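Local coordinates for protein uncharacterized metal-dependent hydrolase (Pyrococcus furiosus, PDB 3ICJ) that is uncharacterised in function but binds two zinc ions and probably hydrolyses carbon-nitrogen bonds other than peptide bonds, as many amidohydrolase relatives do, at residues A[280-284]-A[340-344]; A[307-311]-A[350-354]; A[331-336]-A[361-367]; A[396-400]-A[448-454]. One frame throughout, in Å; residues are numbered along the deposited sequence.

Contact 1 of 4, residues A[280-284]-A[340-344]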
loop_
_atom_site.group_PDB
_atom_site.type_symbol
_atom_site.label_atom_id
_atom_site.label_comp_id
_atom_site.label_asym_id
_atom_site.label_seq_id
_atom_site.Cartn_x
_atom_site.Cartn_y
_atom_site.Cartn_z
ATOM N N LEU A 280 1.876 -20.207 19.466
ATOM C CA LEU A 280 2.160 -21.315 18.556
ATOM C C LEU A 280 3.620 -21.382 18.133
ATOM O O LEU A 280 4.007 -22.314 17.434
ATOM C CB LEU A 280 1.291 -21.220 17.294
ATOM C CG LEU A 280 -0.145 -21.720 17.391
ATOM C CD1 LEU A 280 -0.905 -21.204 16.205
ATOM C CD2 LEU A 280 -0.203 -23.253 17.448
ATOM N N ASN A 281 4.416 -20.394 18.555
ATOM C CA ASN A 281 5.744 -20.094 17.964
ATOM C C ASN A 281 5.704 -19.938 16.433
ATOM O O ASN A 281 6.664 -20.275 15.729
ATOM C CB ASN A 281 6.797 -21.130 18.406
ATOM C CG ASN A 281 8.232 -20.658 18.212
ATOM O OD1 ASN A 281 8.533 -19.461 18.245
ATOM N ND2 ASN A 281 9.129 -21.615 17.994
ATOM N N LEU A 282 4.591 -19.416 15.911
ATOM C CA LEU A 282 4.482 -19.140 14.483
ATOM C C LEU A 282 5.088 -17.789 14.153
ATOM O O LEU A 282 4.652 -16.756 14.670
ATOM C CB LEU A 282 3.023 -19.203 14.009
ATOM C CG LEU A 282 2.655 -18.822 12.566
ATOM C CD1 LEU A 282 3.267 -19.744 11.505
ATOM C CD2 LEU A 282 1.115 -18.755 12.413
ATOM N N GLY A 283 6.099 -17.788 13.285
ATOM C CA GLY A 283 6.732 -16.539 12.918
ATOM C C GLY A 283 6.762 -16.427 11.409
ATOM O O GLY A 283 5.759 -16.707 10.734
ATOM N N LYS A 284 7.925 -16.069 10.885
ATOM C CA LYS A 284 8.132 -15.989 9.436
ATOM C C LYS A 284 7.777 -17.329 8.778
ATOM O O LYS A 284 8.235 -18.395 9.210
ATOM C CB LYS A 284 9.568 -15.564 9.113
ATOM C CG LYS A 284 9.848 -15.324 7.614
ATOM C CD LYS A 284 11.220 -14.669 7.417
ATOM C CE LYS A 284 11.835 -14.995 6.055
ATOM N NZ LYS A 284 13.182 -14.378 5.855
ATOM N N PRO A 340 12.967 -13.191 17.751
ATOM C CA PRO A 340 13.061 -14.665 17.710
ATOM C C PRO A 340 11.999 -15.337 16.803
ATOM O O PRO A 340 12.164 -16.495 16.460
ATOM C CB PRO A 340 12.882 -15.078 19.178
ATOM C CG PRO A 340 12.001 -14.026 19.751
ATOM C CD PRO A 340 12.374 -12.734 19.025
ATOM N N LEU A 341 10.963 -14.600 16.384
ATOM C CA LEU A 341 9.976 -15.109 15.402
ATOM C C LEU A 341 10.434 -14.935 13.943
ATOM O O LEU A 341 9.706 -15.306 13.004
ATOM C CB LEU A 341 8.594 -14.461 15.612
ATOM C CG LEU A 341 7.898 -14.718 16.965
ATOM C CD1 LEU A 341 6.648 -13.855 17.101
ATOM C CD2 LEU A 341 7.559 -16.180 17.157
ATOM N N GLY A 342 11.625 -14.349 13.755
ATOM C CA GLY A 342 12.179 -14.086 12.430
ATOM C C GLY A 342 11.373 -13.078 11.604
ATOM O O GLY A 342 11.493 -13.037 10.381
ATOM N N LEU A 343 10.545 -12.265 12.266
ATOM C CA LEU A 343 9.648 -11.349 11.541
ATOM C C LEU A 343 10.317 -10.009 11.266
ATOM O O LEU A 343 11.074 -9.505 12.093
ATOM C CB LEU A 343 8.332 -11.139 12.315
ATOM C CG LEU A 343 7.398 -12.343 12.457
ATOM C CD1 LEU A 343 6.295 -12.064 13.485
ATOM C CD2 LEU A 343 6.788 -12.711 11.102
ATOM N N ASP A 344 10.058 -9.450 10.078
ATOM C CA ASP A 344 10.438 -8.071 9.738
ATOM C C ASP A 344 9.624 -7.032 10.545
ATOM O O ASP A 344 8.519 -7.312 11.036
ATOM C CB ASP A 344 10.219 -7.826 8.223
ATOM C CG ASP A 344 11.038 -6.643 7.677
ATOM O OD1 ASP A 344 11.963 -6.139 8.373
ATOM O OD2 ASP A 344 10.766 -6.239 6.529
#

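Contact 2 of 4, residues A[307-311]-A[350-354]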
loop_
_atom_site.group_PDB
_atom_site.type_symbol
_atom_site.label_atom_id
_atom_site.label_comp_id
_atom_site.label_asym_id
_atom_site.label_seq_id
_atom_site.Cartn_x
_atom_site.Cartn_y
_atom_site.Cartn_z
ATOM N N THR A 307 -0.248 15.807 11.938
ATOM C CA THR A 307 0.063 14.826 12.986
ATOM C C THR A 307 1.384 14.068 12.757
ATOM O O THR A 307 1.822 13.294 13.612
ATOM C CB THR A 307 -1.101 13.841 13.214
ATOM O OG1 THR A 307 -1.500 13.292 11.958
ATOM C CG2 THR A 307 -2.326 14.550 13.876
ATOM N N ALA A 308 2.027 14.317 11.618
ATOM C CA ALA A 308 3.396 13.856 11.368
ATOM C C ALA A 308 4.308 14.606 12.323
ATOM O O ALA A 308 4.134 15.818 12.520
ATOM C CB ALA A 308 3.799 14.147 9.923
ATOM N N LEU A 309 5.253 13.896 12.936
ATOM C CA LEU A 309 6.058 14.460 14.040
ATOM C C LEU A 309 7.290 15.196 13.541
ATOM O O LEU A 309 8.210 14.566 13.041
ATOM C CB LEU A 309 6.466 13.362 15.041
ATOM C CG LEU A 309 7.051 13.876 16.375
ATOM C CD1 LEU A 309 5.966 14.486 17.293
ATOM C CD2 LEU A 309 7.792 12.749 17.103
ATOM N N LEU A 310 7.310 16.524 13.726
ATOM C CA LEU A 310 8.360 17.397 13.210
ATOM C C LEU A 310 9.244 17.812 14.373
ATOM O O LEU A 310 8.780 17.798 15.531
ATOM C CB LEU A 310 7.754 18.664 12.569
ATOM C CG LEU A 310 6.753 18.557 11.407
ATOM C CD1 LEU A 310 6.384 19.964 10.883
ATOM C CD2 LEU A 310 7.341 17.709 10.292
ATOM N N SER A 311 10.498 18.165 14.080
ATOM C CA SER A 311 11.401 18.632 15.135
ATOM C C SER A 311 11.174 20.106 15.489
ATOM O O SER A 311 11.537 20.536 16.586
ATOM C CB SER A 311 12.884 18.301 14.853
ATOM O OG SER A 311 13.335 18.761 13.592
ATOM N N ILE A 350 6.772 9.730 8.942
ATOM C CA ILE A 350 6.542 10.781 7.942
ATOM C C ILE A 350 7.329 12.046 8.265
ATOM O O ILE A 350 8.106 12.536 7.426
ATOM C CB ILE A 350 5.016 11.018 7.731
ATOM C CG1 ILE A 350 4.429 9.786 7.024
ATOM C CG2 ILE A 350 4.718 12.357 6.965
ATOM C CD1 ILE A 350 2.966 9.942 6.503
ATOM N N GLY A 351 7.162 12.553 9.485
ATOM C CA GLY A 351 7.868 13.754 9.918
ATOM C C GLY A 351 9.348 13.483 10.143
ATOM O O GLY A 351 9.736 12.345 10.399
ATOM N N ASP A 352 10.174 14.521 10.060
ATOM C CA ASP A 352 11.631 14.345 10.223
ATOM C C ASP A 352 12.030 13.811 11.598
ATOM O O ASP A 352 12.989 13.037 11.724
ATOM C CB ASP A 352 12.387 15.617 9.885
ATOM C CG ASP A 352 12.187 16.708 10.914
ATOM O OD1 ASP A 352 11.045 17.185 11.102
ATOM O OD2 ASP A 352 13.184 17.107 11.542
ATOM N N LYS A 353 11.271 14.186 12.623
ATOM C CA LYS A 353 11.544 13.707 13.973
ATOM C C LYS A 353 11.073 12.260 14.162
ATOM O O LYS A 353 11.705 11.482 14.876
ATOM C CB LYS A 353 10.925 14.626 15.029
ATOM C CG LYS A 353 11.358 14.275 16.470
ATOM C CD LYS A 353 10.751 15.187 17.485
ATOM C CE LYS A 353 11.178 14.775 18.889
ATOM N NZ LYS A 353 10.343 15.466 19.899
ATOM N N ALA A 354 9.970 11.895 13.508
ATOM C CA ALA A 354 9.536 10.500 13.495
ATOM C C ALA A 354 10.615 9.597 12.923
ATOM O O ALA A 354 10.841 8.497 13.441
ATOM C CB ALA A 354 8.294 10.360 12.713
#

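Contact 3 of 4, residues A[331-336]-A[361-367]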
loop_
_atom_site.group_PDB
_atom_site.type_symbol
_atom_site.label_atom_id
_atom_site.label_comp_id
_atom_site.label_asym_id
_atom_site.label_seq_id
_atom_site.Cartn_x
_atom_site.Cartn_y
_atom_site.Cartn_z
ATOM N N ILE A 331 8.750 0.866 20.301
ATOM C CA ILE A 331 9.139 0.228 19.037
ATOM C C ILE A 331 10.153 -0.880 19.330
ATOM O O ILE A 331 9.972 -1.989 18.865
ATOM C CB ILE A 331 9.729 1.230 18.027
ATOM C CG1 ILE A 331 8.686 2.278 17.645
ATOM C CG2 ILE A 331 10.244 0.513 16.774
ATOM C CD1 ILE A 331 9.260 3.416 16.887
ATOM N N VAL A 332 11.204 -0.572 20.104
ATOM C CA VAL A 332 12.210 -1.570 20.518
ATOM C C VAL A 332 11.567 -2.804 21.180
ATOM O O VAL A 332 11.958 -3.934 20.877
ATOM C CB VAL A 332 13.354 -0.970 21.419
ATOM C CG1 VAL A 332 14.304 -2.070 21.915
ATOM C CG2 VAL A 332 14.172 0.059 20.625
ATOM N N GLU A 333 10.553 -2.587 22.022
ATOM C CA GLU A 333 9.805 -3.693 22.670
ATOM C C GLU A 333 9.167 -4.657 21.635
ATOM O O GLU A 333 9.259 -5.876 21.772
ATOM C CB GLU A 333 8.747 -3.131 23.632
ATOM C CG GLU A 333 8.217 -4.098 24.707
ATOM C CD GLU A 333 6.923 -4.798 24.301
ATOM O OE1 GLU A 333 6.543 -5.776 24.985
ATOM O OE2 GLU A 333 6.283 -4.379 23.302
ATOM N N VAL A 334 8.564 -4.101 20.586
ATOM C CA VAL A 334 7.958 -4.918 19.532
ATOM C C VAL A 334 9.030 -5.629 18.720
ATOM O O VAL A 334 8.909 -6.828 18.466
ATOM C CB VAL A 334 7.011 -4.082 18.620
ATOM C CG1 VAL A 334 6.586 -4.876 17.377
ATOM C CG2 VAL A 334 5.791 -3.650 19.395
ATOM N N ILE A 335 10.095 -4.902 18.360
ATOM C CA ILE A 335 11.251 -5.481 17.662
ATOM C C ILE A 335 11.829 -6.688 18.419
ATOM O O ILE A 335 12.165 -7.713 17.816
ATOM C CB ILE A 335 12.371 -4.424 17.382
ATOM C CG1 ILE A 335 11.894 -3.391 16.362
ATOM C CG2 ILE A 335 13.634 -5.087 16.860
ATOM C CD1 ILE A 335 12.856 -2.174 16.224
ATOM N N GLU A 336 11.926 -6.588 19.739
ATOM C CA GLU A 336 12.489 -7.694 20.503
ATOM C C GLU A 336 11.586 -8.929 20.484
ATOM O O GLU A 336 12.068 -10.049 20.645
ATOM C CB GLU A 336 12.819 -7.265 21.937
ATOM C CG GLU A 336 13.984 -6.279 22.015
ATOM C CD GLU A 336 15.304 -6.881 21.540
ATOM O OE1 GLU A 336 15.591 -8.058 21.850
ATOM O OE2 GLU A 336 16.066 -6.166 20.867
ATOM N N ALA A 361 15.416 3.566 17.205
ATOM C CA ALA A 361 14.886 2.273 17.598
ATOM C C ALA A 361 15.629 1.127 16.909
ATOM O O ALA A 361 15.934 0.119 17.555
ATOM C CB ALA A 361 13.420 2.207 17.316
ATOM N N PHE A 362 15.922 1.298 15.613
ATOM C CA PHE A 362 16.663 0.300 14.837
ATOM C C PHE A 362 18.117 0.185 15.285
ATOM O O PHE A 362 18.656 -0.921 15.365
ATOM C CB PHE A 362 16.609 0.589 13.324
ATOM C CG PHE A 362 15.244 0.434 12.712
ATOM C CD1 PHE A 362 14.336 -0.494 13.206
ATOM C CD2 PHE A 362 14.875 1.212 11.615
ATOM C CE1 PHE A 362 13.074 -0.633 12.632
ATOM C CE2 PHE A 362 13.618 1.081 11.036
ATOM C CZ PHE A 362 12.715 0.159 11.541
ATOM N N GLU A 363 18.736 1.329 15.565
ATOM C CA GLU A 363 20.096 1.383 16.077
ATOM C C GLU A 363 20.240 0.633 17.391
ATOM O O GLU A 363 21.144 -0.185 17.538
ATOM C CB GLU A 363 20.517 2.821 16.322
ATOM C CG GLU A 363 21.517 3.356 15.349
ATOM C CD GLU A 363 22.555 4.233 16.017
ATOM O OE1 GLU A 363 23.742 3.848 16.026
ATOM O OE2 GLU A 363 22.176 5.297 16.539
ATOM N N GLU A 364 19.348 0.924 18.338
ATOM C CA GLU A 364 19.434 0.369 19.690
ATOM C C GLU A 364 19.214 -1.133 19.673
ATOM O O GLU A 364 19.935 -1.877 20.330
ATOM C CB GLU A 364 18.428 1.047 20.628
ATOM C CG GLU A 364 18.217 0.313 21.954
ATOM C CD GLU A 364 17.412 1.101 22.958
ATOM O OE1 GLU A 364 17.512 2.348 22.966
ATOM O OE2 GLU A 364 16.681 0.463 23.745
ATOM N N ALA A 365 18.230 -1.570 18.895
ATOM C CA ALA A 365 17.909 -2.996 18.781
ATOM C C ALA A 365 18.843 -3.764 17.826
ATOM O O ALA A 365 18.714 -4.977 17.692
ATOM C CB ALA A 365 16.450 -3.172 18.364
ATOM N N GLU A 366 19.758 -3.044 17.172
ATOM C CA GLU A 366 20.700 -3.590 16.178
ATOM C C GLU A 366 19.951 -4.359 15.105
ATOM O O GLU A 366 20.310 -5.485 14.759
ATOM C CB GLU A 366 21.788 -4.451 16.852
ATOM C CG GLU A 366 22.673 -3.643 17.787
ATOM C CD GLU A 366 23.405 -4.509 18.800
ATOM O OE1 GLU A 366 22.750 -5.189 19.627
ATOM O OE2 GLU A 366 24.645 -4.495 18.774
ATOM N N PHE A 367 18.893 -3.728 14.595
ATOM C CA PHE A 367 17.936 -4.406 13.773
ATOM C C PHE A 367 17.773 -3.589 12.498
ATOM O O PHE A 367 17.482 -2.406 12.557
ATOM C CB PHE A 367 16.599 -4.506 14.535
ATOM C CG PHE A 367 15.520 -5.281 13.798
ATOM C CD1 PHE A 367 15.394 -6.657 13.977
ATOM C CD2 PHE A 367 14.605 -4.624 12.969
ATOM C CE1 PHE A 367 14.381 -7.377 13.321
ATOM C CE2 PHE A 367 13.608 -5.332 12.294
ATOM C CZ PHE A 367 13.503 -6.720 12.476
#

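Contact 4 of 4, residues A[396-400]-A[448-454]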
loop_
_atom_site.group_PDB
_atom_site.type_symbol
_atom_site.label_atom_id
_atom_site.label_comp_id
_atom_site.label_asym_id
_atom_site.label_seq_id
_atom_site.Cartn_x
_atom_site.Cartn_y
_atom_site.Cartn_z
ATOM N N PRO A 396 5.652 7.676 -4.801
ATOM C CA PRO A 396 5.940 8.855 -5.620
ATOM C C PRO A 396 4.726 9.721 -5.941
ATOM O O PRO A 396 4.893 10.928 -6.109
ATOM C CB PRO A 396 6.539 8.271 -6.897
ATOM C CG PRO A 396 7.113 6.953 -6.475
ATOM C CD PRO A 396 6.201 6.441 -5.404
ATOM N N HIS A 397 3.527 9.138 -6.006
ATOM C CA HIS A 397 2.341 9.932 -6.304
ATOM C C HIS A 397 1.999 10.951 -5.200
ATOM O O HIS A 397 1.274 11.898 -5.450
ATOM C CB HIS A 397 1.123 9.061 -6.692
ATOM C CG HIS A 397 0.104 9.807 -7.500
ATOM N ND1 HIS A 397 -1.097 10.235 -6.974
ATOM C CD2 HIS A 397 0.134 10.252 -8.781
ATOM C CE1 HIS A 397 -1.772 10.898 -7.901
ATOM N NE2 HIS A 397 -1.048 10.923 -9.006
ATOM N N PHE A 398 2.546 10.780 -3.996
ATOM C CA PHE A 398 2.420 11.790 -2.921
ATOM C C PHE A 398 2.941 13.156 -3.411
ATOM O O PHE A 398 2.448 14.198 -2.999
ATOM C CB PHE A 398 3.218 11.401 -1.662
ATOM C CG PHE A 398 2.561 10.360 -0.750
ATOM C CD1 PHE A 398 1.472 9.611 -1.146
ATOM C CD2 PHE A 398 3.114 10.109 0.502
ATOM C CE1 PHE A 398 0.902 8.653 -0.289
ATOM C CE2 PHE A 398 2.564 9.160 1.360
ATOM C CZ PHE A 398 1.447 8.428 0.956
ATOM N N ILE A 399 3.942 13.143 -4.286
ATOM C CA ILE A 399 4.477 14.380 -4.873
ATOM C C ILE A 399 3.392 15.180 -5.612
ATOM O O ILE A 399 3.271 16.397 -5.417
ATOM C CB ILE A 399 5.697 14.121 -5.792
ATOM C CG1 ILE A 399 6.847 13.526 -4.974
ATOM C CG2 ILE A 399 6.151 15.425 -6.453
ATOM C CD1 ILE A 399 8.016 12.934 -5.809
ATOM N N VAL A 400 2.599 14.481 -6.433
ATOM C CA VAL A 400 1.441 15.048 -7.122
ATOM C C VAL A 400 0.309 15.474 -6.161
ATOM O O VAL A 400 -0.215 16.581 -6.269
ATOM C CB VAL A 400 0.877 14.037 -8.184
ATOM C CG1 VAL A 400 -0.328 14.623 -8.932
ATOM C CG2 VAL A 400 1.961 13.660 -9.179
ATOM N N ALA A 448 5.042 10.299 -12.001
ATOM C CA ALA A 448 5.351 11.196 -10.886
ATOM C C ALA A 448 6.838 11.183 -10.481
ATOM O O ALA A 448 7.454 12.236 -10.263
ATOM C CB ALA A 448 4.470 10.847 -9.688
ATOM N N ALA A 449 7.413 9.989 -10.383
ATOM C CA ALA A 449 8.807 9.832 -9.936
ATOM C C ALA A 449 9.827 10.367 -10.945
ATOM O O ALA A 449 10.934 10.810 -10.589
ATOM C CB ALA A 449 9.086 8.359 -9.645
ATOM N N VAL A 450 9.442 10.301 -12.212
ATOM C CA VAL A 450 10.271 10.712 -13.325
ATOM C C VAL A 450 10.118 12.202 -13.644
ATOM O O VAL A 450 11.109 12.895 -13.880
ATOM C CB VAL A 450 9.968 9.849 -14.587
ATOM C CG1 VAL A 450 10.778 10.331 -15.796
ATOM C CG2 VAL A 450 10.248 8.362 -14.288
ATOM N N ASN A 451 8.883 12.690 -13.618
ATOM C CA ASN A 451 8.573 14.041 -14.100
ATOM C C ASN A 451 8.365 15.111 -13.043
ATOM O O ASN A 451 8.533 16.297 -13.339
ATOM C CB ASN A 451 7.360 14.011 -15.048
ATOM C CG ASN A 451 7.576 13.101 -16.236
ATOM O OD1 ASN A 451 8.667 13.063 -16.805
ATOM N ND2 ASN A 451 6.536 12.356 -16.620
ATOM N N ARG A 452 7.975 14.706 -11.835
ATOM C CA ARG A 452 7.582 15.657 -10.781
ATOM C C ARG A 452 8.587 15.720 -9.615
ATOM O O ARG A 452 9.353 14.795 -9.397
ATOM C CB ARG A 452 6.168 15.342 -10.244
ATOM C CG ARG A 452 5.010 15.530 -11.263
ATOM C CD ARG A 452 4.721 17.021 -11.589
ATOM N NE ARG A 452 4.519 17.837 -10.382
ATOM C CZ ARG A 452 3.341 18.051 -9.795
ATOM N NH1 ARG A 452 2.222 17.517 -10.289
ATOM N NH2 ARG A 452 3.272 18.807 -8.708
ATOM N N TYR A 453 8.552 16.825 -8.872
ATOM C CA TYR A 453 9.405 17.065 -7.696
ATOM C C TYR A 453 8.681 18.041 -6.753
ATOM O O TYR A 453 7.795 18.783 -7.185
ATOM C CB TYR A 453 10.772 17.628 -8.135
ATOM C CG TYR A 453 10.648 18.779 -9.098
ATOM C CD1 TYR A 453 10.438 20.074 -8.637
ATOM C CD2 TYR A 453 10.688 18.569 -10.488
ATOM C CE1 TYR A 453 10.272 21.125 -9.514
ATOM C CE2 TYR A 453 10.541 19.637 -11.375
ATOM C CZ TYR A 453 10.336 20.909 -10.865
ATOM O OH TYR A 453 10.188 21.991 -11.708
ATOM N N VAL A 454 9.050 18.054 -5.474
ATOM C CA VAL A 454 8.466 19.020 -4.548
ATOM C C VAL A 454 9.047 20.406 -4.812
ATOM O O VAL A 454 8.312 21.334 -5.184
ATOM C CB VAL A 454 8.616 18.588 -3.075
ATOM C CG1 VAL A 454 8.038 19.644 -2.140
ATOM C CG2 VAL A 454 7.925 17.244 -2.863
HETATM O O HOH W 1 0.341 18.803 -7.403
#

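Contact 1 of 4, residues A[280-284]-A[340-344]
Leu341 lies against the side chain of Asn281 and the backbone of Leu282 and Gly283. Its CB rests on Gly283 CA at 3.9 Å. CG stands opposite the carbonyl carbon across the CA-CB bond (chi1 -62°) and hence beside the backbone N, from where CD2 reaches segment 280-284. CD2 is the branch that does the touching: it meets Asn281 OD1 at 3.6 Å, from a side chain that runs aslant to it, and the backbone oxygen Leu282 O at 3.9 Å. Elsewhere the leucine packs on Leu274 and Glu278.

The carbonyl of Leu341 supplies the polar part of the contact. Its oxygen accepts a hydrogen bond from Lys284 N at 2.9 Å, with the donor almost straight ahead of the carbonyl (C=O...N angle 177°). The same oxygen lies 3.2 Å from Gly283 CA, a CA-H...O contact in which the bare glycine backbone comes up close. Leu343 CD2 sits 3.7 Å from Gly283 C, adding a methyl group to the backbone pairing, while Leu343 also leans on Leu277. In the conformer given, one of two, the extended chain of Lys284 passes Gly342 O, with Lys284 CD 3.4 Å from Gly342 O, and makes a cation-pi contact with Trp293.

Both segments are loops that leave a helix through a Schellman motif, with Asn281 and Gly342 as the positive-phi C-prime residues. Away from the zinc site, the contact thus joins two helix-to-strand turns: helix 274-280 leads to the short strand 285-286, which pairs with 290-294, while helix 328-338 leads to the parallel strand 346-349.

Contact 2 of 4, residues A[307-311]-A[350-354]
Asp352 turns its carboxylate toward Ser311 by placing CG between its own backbone N and carbonyl carbon (chi1 71°), and the carboxylate thereby grips Ser311 at two points. Asp352 OD1 accepts a hydrogen bond from Ser311 N at 3.2 Å, on its syn side but with the donor 29° out of the carboxylate plane. The second bond is less certain, holding for the given one of two serine conformers: there Ser311 OG donates to the syn lone pair of Asp352 OD2 at 2.6 Å. Arg378 forms a salt bridge with that same oxygen. Segment 350-354 follows strand 346-349 of the metal-binding (beta/alpha)8 barrel that is characteristic of amidohydrolases, with Gly351 as N-cap of helix 352-365. Leu309 O is presented to the first turn of this helix, where it accepts a hydrogen bond from Ala354 N at 3.2 Å and a weak one from Lys353 N. Leu309 CD2 lies 3.9 Å from Lys353 CD, the extended lysine slanting across it. At the inner end Ala308 CB touches Ile350 CG2 at 3.6 Å. The side chain of Ile350 is about 5 Å from a zinc ion, close to the zinc ligands His348 and His373, and Asp300 hydrogen-bonds to the backbone N of Leu309, Ile350 and Gly351.

Contact 3 of 4, residues A[331-336]-A[361-367]
Ile331 opens the helix-helix contact by setting CG2 on Ala361 CB at 3.6 Å. One residue on, Val332 spreads its two methyls over the facing helix: CG2 lies 3.5 Å from Ala361 O, and CG1 approaches Ala365 CB and the carboxylate end of Glu364. That glutamate crosses the valine roughly at a right angle, and its other oxygen, OE1, forms a salt bridge with Lys328. A turn later, Ile335 reaches both phenylalanines with different methyls. Its CG1 branch carries CD1 to the edge of the Phe362 ring, near the ring plane, at 3.8 Å from CD1 of that ring. CG2, placed opposite the backbone N by chi1 -68°, instead lies over a face of Phe367 in a CH-pi contact, 3.9 Å from the ring centroid and offset toward the rim; it also touches Ala365 CB at 3.7 Å. Glu336 follows, bent at chi2, with OE2 near Ala365 CB and salt-bridged to Lys339. Ala361 and Ala365 lie at the interface, where the axes of the short segments come within 9.5 Å, at a crossing angle of -49°. Such apolar packing between helices 328-338 and 352-365, consecutive around strand 346-349, belongs to the outer helical layer of a (beta/alpha)8 barrel.

Contact 4 of 4, residues A[396-400]-A[448-454]
Apolar contacts dominate where Pro396, Ile399 and Val400 meet the end of helix 442-451 and the residues after it. Pro396 CB abuts Ala449 CB at 3.7 Å, and Ala448 CB touches both Pro396 O (3.6 Å) and Val400 CG2 (3.8 Å). Ile399 works through a single methyl: CG2, opposite the backbone N at chi1 -63°, comes within 3.8 Å of Arg452 CB and 3.7 Å of Tyr453 C, with Val454 CG2 a little farther off. Arg452, bent at chi2 and chi3, crosses Val400 at about a right angle, and its NH1 lies 4.0 Å from Val400 CG2. Leu420 backs Pro396, Ile399 and Ala449. The segments include parts of helices that follow neighbouring parallel strands, 391-394 and 429-431, of the amidohydrolase barrel, and Phe431 of the second strand packs on both Pro396 and Ala449. No direct hydrogen bond joins the segments; the polar link runs through water. A water meets the guanidinium edge in its plane, accepting from Arg452 NH2 at 3.2 Å and donating to Val400 O at 2.6 Å. The ring of His397 has Val400 CB over one face and hydrogen-bonds through ND1 to Glu438.

Overall arrangement
Along the chain, 280-284, 307-311 and 331-336 each open a contact before any has closed; then 340-344, 350-354 and 361-367 close contacts 1, 2 and 3 in that order. All three loops therefore cross and none nests. Contact 1 ties helix-to-strand turns remote from the metals, contact 2 fastens a long loop to the start of helix 352-365 beside the zinc site, and contact 3 joins the later part of that helix to helix 328-338. Contacts 1 and 3 touch, Leu343 O lying 3.7 Å from Phe367 CZ. Contact 4, in series, connects the start of helix 398-401 to the end of helix 442-451 and the residues after it, its centre about 36 Å from that of contact 1.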